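Local atomic coordinates of similar to sp|P32453 Saccharomyces cerevisiae YNL315c ATP11 (Candida glabrata CBS 138, PDB entry 2P4F), a protein that probably acts as a mitochondrial chaperone that binds unassembled beta subunits of the F1 ATP synthase until they join their alpha partners. Residues 269-274 with 294-299; 142-147 with 219-224; 103-108 with 125-130; 121-126 with 231-236. All coordinates share one frame; numbering follows the deposited sequence.

Three of the four contacts are built around the curved antiparallel sheet of this half-barrel domain, while interaction 1 lies apart, at the C-terminus of the chain. Interactions 3 and 4 share Ala125 and Lys126 of helix 116-126, and their centres are about 6 Å apart. Interaction 4 sets that helix on strand 229-236. Interaction 2, its centre about 15 Å from that of interaction 4, puts helix 140-153 on the other face of the sheet, at the neighbouring strand 215-220, and His220 and Asn233 tie these two sites together. Along the chain, interaction 3 comes first, while interaction 2 falls inside the loop closed by interaction 4. Interaction 1 follows last, its centre about 34 Å from that of interaction 3, fastening the C-terminal tail.

Interaction 1: residues 269-274 with 294-299; sequences KERIQL and AQSMEN
Segment 269-274 of helix 266-280 reaches the C-terminal tail chiefly through one side chain, that of Arg271, whose guanidinium group takes hold of the backbone oxygen of Glu298. Just after Glu270, whose side chain touches Leu293, Arg271 sends CG anti to the backbone carbonyl carbon (chi1 -71°) and runs out extended as far as NE, so that the flat end group is delivered a full side-chain length from the helix. Its two terminal nitrogens close on a single acceptor: NH1 and NH2 of Arg271 each lie 2.9 Å from Glu298 O, which sits almost in the guanidinium plane. NH1 uses a lone pair of that oxygen, whereas NH2 comes nearly along the C=O axis, and this fork limits rotation of the guanidinium.

The tail here is the chain leaving helix 287-295, and Ser296 is the first residue off the helix. Arg271 NH2 also donates to Leu293 O in the last turn, where the positive charge would suit the carbonyl end of a helix. Ser296 shapes the exit as an ST turn, its OG accepting from Glu298 N at 3.1 Å; Ser296 O, approached at a poor angle by Arg271 NH2, is bonded to Arg256. The terminal carboxylate of Asn299 is held by Ser263 and Thr265, with OXT still 4.5 Å from Arg271 NH1, while farther along the helix Leu274 packs on Leu290, Leu293 and Phe257.

Interaction 2: residues 142-147 with 219-224; sequences KTFQGM and FHLDLA
Phe144 and Phe219 mark the closest approach of the two backbones, with their CA atoms 9.1 Å apart, a spacing that leaves room for aromatic side chains in this helix-on-sheet packing of the half barrel. Phe144 lies in helix 140-153, where 142-144 form a wider pi-type turn. Phe219 lies in strand 215-220; from Leu221 the chain leads on through Asp222 to Leu223, the N-cap of the short helix 224-227.

The link is wholly apolar. With CG anti to the backbone N (chi1 -168°), the Phe144 ring is thrown out from the helix toward the strand, and its CE1 and CE2 sides find different partners. On one side, Phe144 CE1 sits over a face of the Phe219 ring, off toward the rim, only 3.4 Å from CD1 of Phe219. The two ring planes are inclined at 36° and their centroids are 5.0 Å apart, an oblique meeting that is neither a stack nor a T-shaped pair. The ring tip also rests on the aliphatic stem, Phe144 CZ lying 3.8 Å from Phe219 CB. On the other side, Leu221 brings one methyl across at about a right angle, and its CD2 is 3.5 Å from Phe144 CE2.

Val230 of strand 229-236 packs against all three side chains, and Met232 flanks Phe219. His220 points away from helix 140-153 and touches Leu102 of helix 102-105, so the two helices lie on different faces of the sheet.

Interaction 3: residues 103-108 with 125-130; sequences DDYLKL and AKWSNR
Tyr105 and Trp127 take the same first torsion, each with CG anti to its own carbonyl carbon (chi1 -59° and -61°), and this swings the two rings into a T-shaped, edge-to-face pair. On one side of the half-barrel sheet, the pair joins the weakly bonded helix 102-105 to the C-terminal part of helix 116-126, which runs out into a type I turn from Trp127 to Arg130.

Trp127 supplies the edge. Its CZ2 stands 3.7 Å above the centre of the Tyr105 ring, CH2 of Trp127 is 3.7 Å from CE1 of Tyr105, and the planes meet at 68°. Trp127 also forms an edge-to-face pair with Trp123, while Tyr105 OH bonds to Gln218 on the sheet. Lys126, bent at chi2, lies alongside, its CE 4.0 Å from CB of Tyr105. Lys126 NZ stops 3.5 Å from Tyr105 O, too loose to count as a hydrogen bond.

Each backbone is braced locally: Asp103 OD1 accepts from Leu108 N at 2.8 Å, and Ala125 O takes Ser128 OG at 2.7 Å and Ser128 N at 3.1 Å, both arriving from the same face of its carbonyl plane.

Interaction 4: residues 121-126 with 231-236; sequences FLWRAK and LMNGQV
Trp123 makes the whole contact from the helix side, and its one polar bond is to the strand backbone: NE1 donates to Met232 O at 2.9 Å with an N-H...O angle of 154°. The acceptor lies close to the indole plane, but the donor stands well above the carbonyl plane, 57° out of it, so the bond does not follow a lone pair. It gives a buried indole N-H a partner and fixes how far the ring can turn.

Apolar contact falls on one ring face. Leu231 CB makes a CH-pi contact, 3.9 Å from the centroid of the five-membered ring of Trp123 and over its face, somewhat off the normal, while Leu231 CD1 packs 3.8 Å from Trp123 CD2. Trp123 leaves helix 116-126 with its CG opposite the backbone N and projects onto the sheet; the axes of segments 121-126 and 231-236 run nearly parallel, at 6°, and come within 9.9 Å. Strand 229-236 lies between 133-139 and 215-220 in the half barrel, and Met232 turns its side chain to the other face, against Phe219.

Farther along the indole edge, Asn233 OD1 meets the ring carbons without a hydrogen bond, 3.3 Å from Trp123 CZ2, its amide set steeply against the ring. That oxygen accepts from His220 NE2, and Asn233 ND2 bonds to Gln218, so strand 215-220 positions the amide beside the tryptophan.

Interaction 1: residues 269-274 with 294-299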
# COMPACT_ATOMS: atom_id res chain seq x y z
N LYS A 269 -3.65 -4.98 18.06
CA LYS A 269 -2.30 -5.19 18.64
C LYS A 269 -1.72 -6.53 18.21
O LYS A 269 -0.50 -6.63 17.99
CB LYS A 269 -2.30 -5.04 20.17
CG LYS A 269 -2.76 -3.67 20.64
CD LYS A 269 -2.75 -3.59 22.18
CE LYS A 269 -3.89 -2.72 22.70
NZ LYS A 269 -4.22 -3.15 24.10
N GLU A 270 -2.59 -7.55 18.07
CA GLU A 270 -2.09 -8.85 17.63
C GLU A 270 -1.58 -8.76 16.19
O GLU A 270 -0.55 -9.34 15.84
CB GLU A 270 -3.16 -9.91 17.65
CG GLU A 270 -3.54 -10.42 19.02
CD GLU A 270 -4.59 -11.52 18.81
OE1 GLU A 270 -5.79 -11.25 19.02
OE2 GLU A 270 -4.14 -12.63 18.46
N ARG A 271 -2.31 -8.01 15.37
CA ARG A 271 -1.82 -7.82 13.99
C ARG A 271 -0.49 -7.09 13.94
O ARG A 271 0.44 -7.51 13.18
CB ARG A 271 -2.86 -7.02 13.18
CG ARG A 271 -4.10 -7.85 12.88
CD ARG A 271 -4.93 -7.23 11.73
NE ARG A 271 -6.07 -8.11 11.51
CZ ARG A 271 -7.31 -7.88 11.99
NH1 ARG A 271 -7.57 -6.77 12.70
NH2 ARG A 271 -8.31 -8.74 11.77
N ILE A 272 -0.35 -6.01 14.71
CA ILE A 272 0.91 -5.27 14.67
C ILE A 272 2.02 -6.16 15.21
O ILE A 272 3.14 -6.16 14.68
CB ILE A 272 0.77 -3.97 15.47
CG1 ILE A 272 -0.14 -2.99 14.72
CG2 ILE A 272 2.13 -3.39 15.81
CD1 ILE A 272 -0.71 -1.88 15.56
N GLN A 273 1.75 -6.93 16.26
CA GLN A 273 2.81 -7.78 16.83
C GLN A 273 3.26 -8.83 15.81
O GLN A 273 4.44 -9.20 15.73
CB GLN A 273 2.29 -8.47 18.11
CG GLN A 273 3.39 -9.30 18.80
CD GLN A 273 4.46 -8.40 19.38
OE1 GLN A 273 4.18 -7.46 20.14
NE2 GLN A 273 5.74 -8.63 19.05
N LEU A 274 2.29 -9.35 15.02
CA LEU A 274 2.69 -10.33 14.02
C LEU A 274 3.57 -9.72 12.94
O LEU A 274 4.53 -10.34 12.43
CB LEU A 274 1.44 -10.91 13.34
CG LEU A 274 1.64 -12.14 12.50
CD1 LEU A 274 2.07 -13.35 13.34
CD2 LEU A 274 0.38 -12.44 11.68
N ALA A 294 -5.67 -12.31 9.15
CA ALA A 294 -6.00 -11.59 7.90
C ALA A 294 -7.45 -11.80 7.50
O ALA A 294 -8.06 -10.96 6.86
CB ALA A 294 -5.07 -12.09 6.81
N GLN A 295 -8.04 -12.95 7.88
CA GLN A 295 -9.39 -13.31 7.52
C GLN A 295 -10.40 -12.79 8.53
O GLN A 295 -11.57 -12.70 8.15
CB GLN A 295 -9.60 -14.84 7.40
CG GLN A 295 -8.81 -15.45 6.27
CD GLN A 295 -8.93 -16.94 6.05
OE1 GLN A 295 -9.37 -17.73 6.91
NE2 GLN A 295 -8.55 -17.32 4.82
N SER A 296 -9.98 -12.51 9.75
CA SER A 296 -10.86 -12.05 10.83
C SER A 296 -11.47 -10.70 10.49
O SER A 296 -10.73 -9.82 10.03
CB SER A 296 -10.11 -11.85 12.16
OG SER A 296 -10.97 -11.13 13.03
N MET A 297 -12.78 -10.54 10.73
CA MET A 297 -13.44 -9.28 10.41
C MET A 297 -13.28 -8.20 11.47
O MET A 297 -13.70 -7.05 11.29
CB MET A 297 -14.94 -9.58 10.17
CG MET A 297 -15.00 -10.51 8.95
SD MET A 297 -15.35 -9.59 7.45
CE MET A 297 -13.77 -9.61 6.61
N GLU A 298 -12.68 -8.55 12.60
CA GLU A 298 -12.59 -7.58 13.68
C GLU A 298 -11.39 -6.66 13.46
O GLU A 298 -10.38 -7.17 12.98
CB GLU A 298 -12.44 -8.29 15.02
CG GLU A 298 -13.62 -9.23 15.27
CD GLU A 298 -13.51 -9.72 16.70
OE1 GLU A 298 -12.79 -10.73 16.87
OE2 GLU A 298 -14.11 -9.08 17.57
N ASN A 299 -11.63 -5.41 13.84
CA ASN A 299 -10.59 -4.40 13.65
C ASN A 299 -10.00 -3.94 14.98
O ASN A 299 -10.43 -4.40 16.05
CB ASN A 299 -11.14 -3.17 12.90
CG ASN A 299 -11.77 -3.58 11.58
OD1 ASN A 299 -12.89 -3.19 11.25
ND2 ASN A 299 -11.05 -4.38 10.81
OXT ASN A 299 -9.10 -3.09 14.89

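Interaction 2: residues 142-147 with 219-224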
# COMPACT_ATOMS: atom_id res chain seq x y z
N LYS A 142 -3.73 11.94 10.29
CA LYS A 142 -4.71 11.01 10.84
C LYS A 142 -4.43 9.57 10.46
O LYS A 142 -4.66 8.66 11.25
CB LYS A 142 -6.12 11.44 10.39
CG LYS A 142 -7.22 10.52 10.88
CD LYS A 142 -8.59 10.98 10.39
CE LYS A 142 -9.69 10.40 11.26
NZ LYS A 142 -10.76 9.67 10.53
N THR A 143 -3.97 9.35 9.23
CA THR A 143 -3.90 7.97 8.75
C THR A 143 -2.57 7.52 8.18
O THR A 143 -1.95 6.51 8.56
CB THR A 143 -4.99 7.80 7.66
OG1 THR A 143 -6.25 8.07 8.30
CG2 THR A 143 -4.96 6.38 7.10
N PHE A 144 -2.05 8.28 7.21
CA PHE A 144 -0.84 7.76 6.58
C PHE A 144 0.38 7.79 7.46
O PHE A 144 1.24 6.89 7.35
CB PHE A 144 -0.55 8.57 5.29
CG PHE A 144 0.54 7.84 4.48
CD1 PHE A 144 0.18 6.72 3.74
CD2 PHE A 144 1.86 8.28 4.49
CE1 PHE A 144 1.15 6.05 3.02
CE2 PHE A 144 2.82 7.59 3.77
CZ PHE A 144 2.47 6.47 3.05
N GLN A 145 0.53 8.80 8.30
CA GLN A 145 1.76 8.94 9.08
C GLN A 145 2.07 7.70 9.91
O GLN A 145 3.23 7.26 9.98
CB GLN A 145 1.64 10.18 9.98
CG GLN A 145 2.88 10.45 10.80
CD GLN A 145 2.80 11.82 11.47
OE1 GLN A 145 1.78 12.23 12.03
NE2 GLN A 145 3.89 12.56 11.39
N GLY A 146 1.04 7.14 10.56
CA GLY A 146 1.30 5.98 11.40
C GLY A 146 1.66 4.80 10.54
O GLY A 146 2.55 3.99 10.90
N MET A 147 1.01 4.65 9.38
CA MET A 147 1.34 3.53 8.48
C MET A 147 2.77 3.66 7.99
O MET A 147 3.57 2.71 7.93
CB MET A 147 0.32 3.50 7.32
CG MET A 147 0.67 2.36 6.39
SD MET A 147 -0.75 1.94 5.32
CE MET A 147 -1.79 3.38 5.61
N PHE A 219 2.37 6.22 -3.04
CA PHE A 219 1.83 7.24 -2.15
C PHE A 219 2.68 8.47 -2.30
O PHE A 219 3.88 8.40 -2.10
CB PHE A 219 1.86 6.75 -0.70
CG PHE A 219 0.95 5.57 -0.44
CD1 PHE A 219 -0.37 5.74 -0.04
CD2 PHE A 219 1.44 4.27 -0.58
CE1 PHE A 219 -1.24 4.67 0.22
CE2 PHE A 219 0.60 3.20 -0.33
CZ PHE A 219 -0.71 3.39 0.09
N HIS A 220 2.03 9.58 -2.67
CA HIS A 220 2.76 10.83 -2.89
C HIS A 220 2.56 11.74 -1.71
O HIS A 220 1.41 12.02 -1.38
CB HIS A 220 2.20 11.53 -4.15
CG HIS A 220 2.41 10.62 -5.33
ND1 HIS A 220 3.63 10.46 -5.94
CD2 HIS A 220 1.50 9.82 -5.96
CE1 HIS A 220 3.48 9.60 -6.93
NE2 HIS A 220 2.19 9.17 -6.97
N LEU A 221 3.62 12.21 -1.09
CA LEU A 221 3.55 12.99 0.15
C LEU A 221 3.80 14.47 -0.05
O LEU A 221 3.92 15.23 0.89
CB LEU A 221 4.62 12.45 1.13
CG LEU A 221 4.62 10.93 1.36
CD1 LEU A 221 5.64 10.65 2.45
CD2 LEU A 221 3.24 10.38 1.67
N ASP A 222 3.91 14.92 -1.31
CA ASP A 222 4.28 16.27 -1.68
C ASP A 222 3.34 17.30 -1.06
O ASP A 222 3.79 18.45 -0.85
CB ASP A 222 4.28 16.41 -3.21
CG ASP A 222 5.10 15.32 -3.88
OD1 ASP A 222 6.10 15.73 -4.57
OD2 ASP A 222 4.79 14.10 -3.82
N LEU A 223 2.07 16.96 -0.84
CA LEU A 223 1.11 17.92 -0.29
C LEU A 223 0.83 17.64 1.17
O LEU A 223 -0.12 18.17 1.80
CB LEU A 223 -0.22 17.80 -1.07
CG LEU A 223 -0.02 17.97 -2.58
CD1 LEU A 223 -1.40 17.93 -3.28
CD2 LEU A 223 0.76 19.23 -2.86
N ALA A 224 1.63 16.77 1.79
CA ALA A 224 1.35 16.37 3.16
C ALA A 224 1.55 17.55 4.10
O ALA A 224 0.75 17.81 4.99
CB ALA A 224 2.25 15.21 3.60

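Interaction 3: residues 103-108 with 125-130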
# COMPACT_ATOMS: atom_id res chain seq x y z
N ASP A 103 4.69 15.49 -9.30
CA ASP A 103 4.78 16.53 -10.35
C ASP A 103 4.69 15.97 -11.76
O ASP A 103 4.33 16.66 -12.73
CB ASP A 103 6.10 17.26 -10.16
CG ASP A 103 6.20 18.55 -10.96
OD1 ASP A 103 5.40 19.49 -10.78
OD2 ASP A 103 7.14 18.60 -11.78
N ASP A 104 5.07 14.69 -11.95
CA ASP A 104 4.94 14.06 -13.26
C ASP A 104 3.49 13.77 -13.65
O ASP A 104 3.18 13.52 -14.81
CB ASP A 104 5.72 12.73 -13.25
CG ASP A 104 7.21 12.95 -13.08
OD1 ASP A 104 7.76 13.84 -13.81
OD2 ASP A 104 7.86 12.27 -12.25
N TYR A 105 2.57 13.79 -12.69
CA TYR A 105 1.17 13.54 -12.97
C TYR A 105 0.34 14.81 -12.90
O TYR A 105 -0.55 15.02 -13.74
CB TYR A 105 0.61 12.56 -11.94
CG TYR A 105 1.30 11.22 -11.86
CD1 TYR A 105 1.43 10.41 -12.98
CD2 TYR A 105 1.78 10.74 -10.65
CE1 TYR A 105 2.06 9.15 -12.93
CE2 TYR A 105 2.40 9.50 -10.57
CZ TYR A 105 2.55 8.72 -11.68
OH TYR A 105 3.16 7.47 -11.60
N LEU A 106 0.60 15.64 -11.89
CA LEU A 106 -0.09 16.92 -11.69
C LEU A 106 0.99 17.96 -11.37
O LEU A 106 1.68 17.74 -10.35
CB LEU A 106 -1.09 16.96 -10.54
CG LEU A 106 -2.25 15.98 -10.55
CD1 LEU A 106 -3.03 16.08 -9.24
CD2 LEU A 106 -3.16 16.23 -11.75
N LYS A 107 1.15 19.01 -12.13
CA LYS A 107 2.25 19.94 -11.87
C LYS A 107 2.02 20.68 -10.56
O LYS A 107 1.01 21.37 -10.31
CB LYS A 107 2.38 20.96 -13.00
CG LYS A 107 2.83 20.31 -14.32
CD LYS A 107 4.17 19.61 -14.19
CE LYS A 107 4.50 18.66 -15.31
NZ LYS A 107 4.07 17.24 -15.15
N LEU A 108 3.01 20.55 -9.69
CA LEU A 108 2.82 21.13 -8.36
C LEU A 108 2.65 22.64 -8.43
O LEU A 108 1.86 23.18 -7.65
CB LEU A 108 3.99 20.85 -7.42
CG LEU A 108 4.34 19.36 -7.28
CD1 LEU A 108 5.53 19.17 -6.36
CD2 LEU A 108 3.10 18.64 -6.77
N ALA A 125 -9.78 12.57 -11.62
CA ALA A 125 -9.99 12.69 -13.07
C ALA A 125 -8.79 12.11 -13.80
O ALA A 125 -8.97 11.49 -14.88
CB ALA A 125 -10.19 14.15 -13.50
N LYS A 126 -7.60 12.32 -13.25
CA LYS A 126 -6.36 11.88 -13.95
C LYS A 126 -6.38 10.40 -14.24
O LYS A 126 -5.94 9.90 -15.28
CB LYS A 126 -5.15 12.25 -13.09
CG LYS A 126 -3.79 11.68 -13.49
CD LYS A 126 -3.31 12.28 -14.81
CE LYS A 126 -1.84 11.97 -15.00
NZ LYS A 126 -1.29 12.62 -16.24
N TRP A 127 -6.94 9.64 -13.30
CA TRP A 127 -6.87 8.18 -13.35
C TRP A 127 -8.19 7.57 -13.81
O TRP A 127 -8.34 6.33 -13.86
CB TRP A 127 -6.46 7.61 -11.97
CG TRP A 127 -5.09 8.12 -11.58
CD1 TRP A 127 -4.81 9.03 -10.60
CD2 TRP A 127 -3.85 7.73 -12.17
NE1 TRP A 127 -3.44 9.24 -10.55
CE2 TRP A 127 -2.85 8.45 -11.49
CE3 TRP A 127 -3.52 6.82 -13.19
CZ2 TRP A 127 -1.50 8.32 -11.80
CZ3 TRP A 127 -2.18 6.69 -13.51
CH2 TRP A 127 -1.20 7.42 -12.82
N SER A 128 -9.12 8.44 -14.16
CA SER A 128 -10.47 7.99 -14.47
C SER A 128 -10.57 7.17 -15.73
O SER A 128 -11.57 6.48 -15.94
CB SER A 128 -11.43 9.19 -14.62
OG SER A 128 -11.07 10.01 -15.71
N ASN A 129 -9.61 7.20 -16.66
CA ASN A 129 -10.00 6.47 -17.88
C ASN A 129 -9.57 5.02 -17.80
O ASN A 129 -9.50 4.38 -18.84
CB ASN A 129 -9.40 7.20 -19.08
CG ASN A 129 -7.97 7.68 -18.86
OD1 ASN A 129 -7.43 7.71 -17.75
ND2 ASN A 129 -7.36 8.06 -19.98
N ARG A 130 -9.29 4.55 -16.59
CA ARG A 130 -8.74 3.21 -16.43
C ARG A 130 -9.61 2.17 -15.73
O ARG A 130 -10.46 2.47 -14.88
CB ARG A 130 -7.46 3.31 -15.59
CG ARG A 130 -6.37 4.24 -16.11
CD ARG A 130 -5.10 3.46 -15.82
NE ARG A 130 -3.87 4.20 -15.98
CZ ARG A 130 -2.72 3.52 -16.13
NH1 ARG A 130 -2.75 2.20 -16.12
NH2 ARG A 130 -1.60 4.19 -16.27

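Interaction 4: residues 121-126 with 231-236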
# COMPACT_ATOMS: atom_id res chain seq x y z
N PHE A 121 -10.33 16.25 -6.87
CA PHE A 121 -11.06 16.07 -8.16
C PHE A 121 -10.10 15.82 -9.30
O PHE A 121 -10.29 14.96 -10.16
CB PHE A 121 -11.84 17.35 -8.45
CG PHE A 121 -13.09 17.51 -7.56
CD1 PHE A 121 -13.60 16.52 -6.73
CD2 PHE A 121 -13.73 18.72 -7.60
CE1 PHE A 121 -14.73 16.77 -5.98
CE2 PHE A 121 -14.89 18.96 -6.89
CZ PHE A 121 -15.40 17.97 -6.07
N LEU A 122 -9.03 16.62 -9.30
CA LEU A 122 -8.07 16.47 -10.43
C LEU A 122 -7.39 15.12 -10.42
O LEU A 122 -7.13 14.54 -11.45
CB LEU A 122 -7.00 17.56 -10.39
CG LEU A 122 -7.49 18.97 -10.71
CD1 LEU A 122 -6.31 19.91 -10.49
CD2 LEU A 122 -8.00 19.01 -12.16
N TRP A 123 -7.06 14.68 -9.21
CA TRP A 123 -6.35 13.38 -9.11
C TRP A 123 -7.26 12.25 -9.55
O TRP A 123 -6.85 11.36 -10.31
CB TRP A 123 -5.95 13.19 -7.67
CG TRP A 123 -5.17 11.97 -7.32
CD1 TRP A 123 -5.51 10.91 -6.50
CD2 TRP A 123 -3.83 11.70 -7.79
NE1 TRP A 123 -4.44 10.02 -6.46
CE2 TRP A 123 -3.41 10.48 -7.24
CE3 TRP A 123 -2.96 12.39 -8.63
CZ2 TRP A 123 -2.15 9.90 -7.47
CZ3 TRP A 123 -1.70 11.83 -8.88
CH2 TRP A 123 -1.32 10.60 -8.30
N ARG A 124 -8.53 12.31 -9.09
CA ARG A 124 -9.44 11.25 -9.55
C ARG A 124 -9.68 11.35 -11.05
O ARG A 124 -9.78 10.31 -11.71
CB ARG A 124 -10.74 11.32 -8.74
CG ARG A 124 -10.48 11.01 -7.26
CD ARG A 124 -11.82 10.89 -6.55
NE ARG A 124 -11.62 10.68 -5.12
CZ ARG A 124 -11.26 9.56 -4.51
NH1 ARG A 124 -11.05 8.45 -5.21
NH2 ARG A 124 -11.12 9.56 -3.18
N ALA A 125 -9.78 12.57 -11.62
CA ALA A 125 -9.99 12.69 -13.07
C ALA A 125 -8.79 12.11 -13.80
O ALA A 125 -8.97 11.49 -14.88
CB ALA A 125 -10.19 14.15 -13.50
N LYS A 126 -7.60 12.32 -13.25
CA LYS A 126 -6.36 11.88 -13.95
C LYS A 126 -6.38 10.40 -14.24
O LYS A 126 -5.94 9.90 -15.28
CB LYS A 126 -5.15 12.25 -13.09
CG LYS A 126 -3.79 11.68 -13.49
CD LYS A 126 -3.31 12.28 -14.81
CE LYS A 126 -1.84 11.97 -15.00
NZ LYS A 126 -1.29 12.62 -16.24
N LEU A 231 -1.69 11.49 -1.80
CA LEU A 231 -2.40 11.05 -3.02
C LEU A 231 -1.88 9.66 -3.37
O LEU A 231 -0.64 9.46 -3.43
CB LEU A 231 -2.11 12.04 -4.16
CG LEU A 231 -2.74 13.44 -3.92
CD1 LEU A 231 -2.54 14.20 -5.24
CD2 LEU A 231 -4.17 13.39 -3.52
N MET A 232 -2.80 8.71 -3.59
CA MET A 232 -2.39 7.33 -3.91
C MET A 232 -2.80 6.91 -5.28
O MET A 232 -3.95 7.26 -5.65
CB MET A 232 -3.05 6.38 -2.88
CG MET A 232 -2.58 4.95 -3.06
SD MET A 232 -3.66 3.79 -2.13
CE MET A 232 -4.96 3.60 -3.34
N ASN A 233 -1.93 6.30 -6.04
CA ASN A 233 -2.32 5.72 -7.32
C ASN A 233 -1.72 4.31 -7.36
O ASN A 233 -0.55 4.13 -7.04
CB ASN A 233 -1.87 6.52 -8.55
CG ASN A 233 -0.38 6.77 -8.58
OD1 ASN A 233 0.10 7.57 -7.78
ND2 ASN A 233 0.45 6.19 -9.44
N GLY A 234 -2.52 3.32 -7.74
CA GLY A 234 -1.94 1.98 -7.89
C GLY A 234 -2.46 1.39 -9.17
O GLY A 234 -3.47 1.84 -9.76
N GLN A 235 -1.74 0.39 -9.63
CA GLN A 235 -2.14 -0.28 -10.88
C GLN A 235 -2.06 -1.79 -10.64
O GLN A 235 -1.07 -2.25 -9.98
CB GLN A 235 -1.24 0.06 -12.08
CG GLN A 235 -1.60 1.35 -12.79
CD GLN A 235 -0.55 1.83 -13.78
OE1 GLN A 235 -0.64 2.91 -14.36
NE2 GLN A 235 0.48 1.01 -14.00
N VAL A 236 -3.00 -2.55 -11.14
CA VAL A 236 -2.96 -4.01 -11.10
C VAL A 236 -2.65 -4.51 -12.50
O VAL A 236 -3.32 -4.07 -13.47
CB VAL A 236 -4.31 -4.60 -10.62
CG1 VAL A 236 -4.26 -6.13 -10.53
CG2 VAL A 236 -4.62 -3.96 -9.28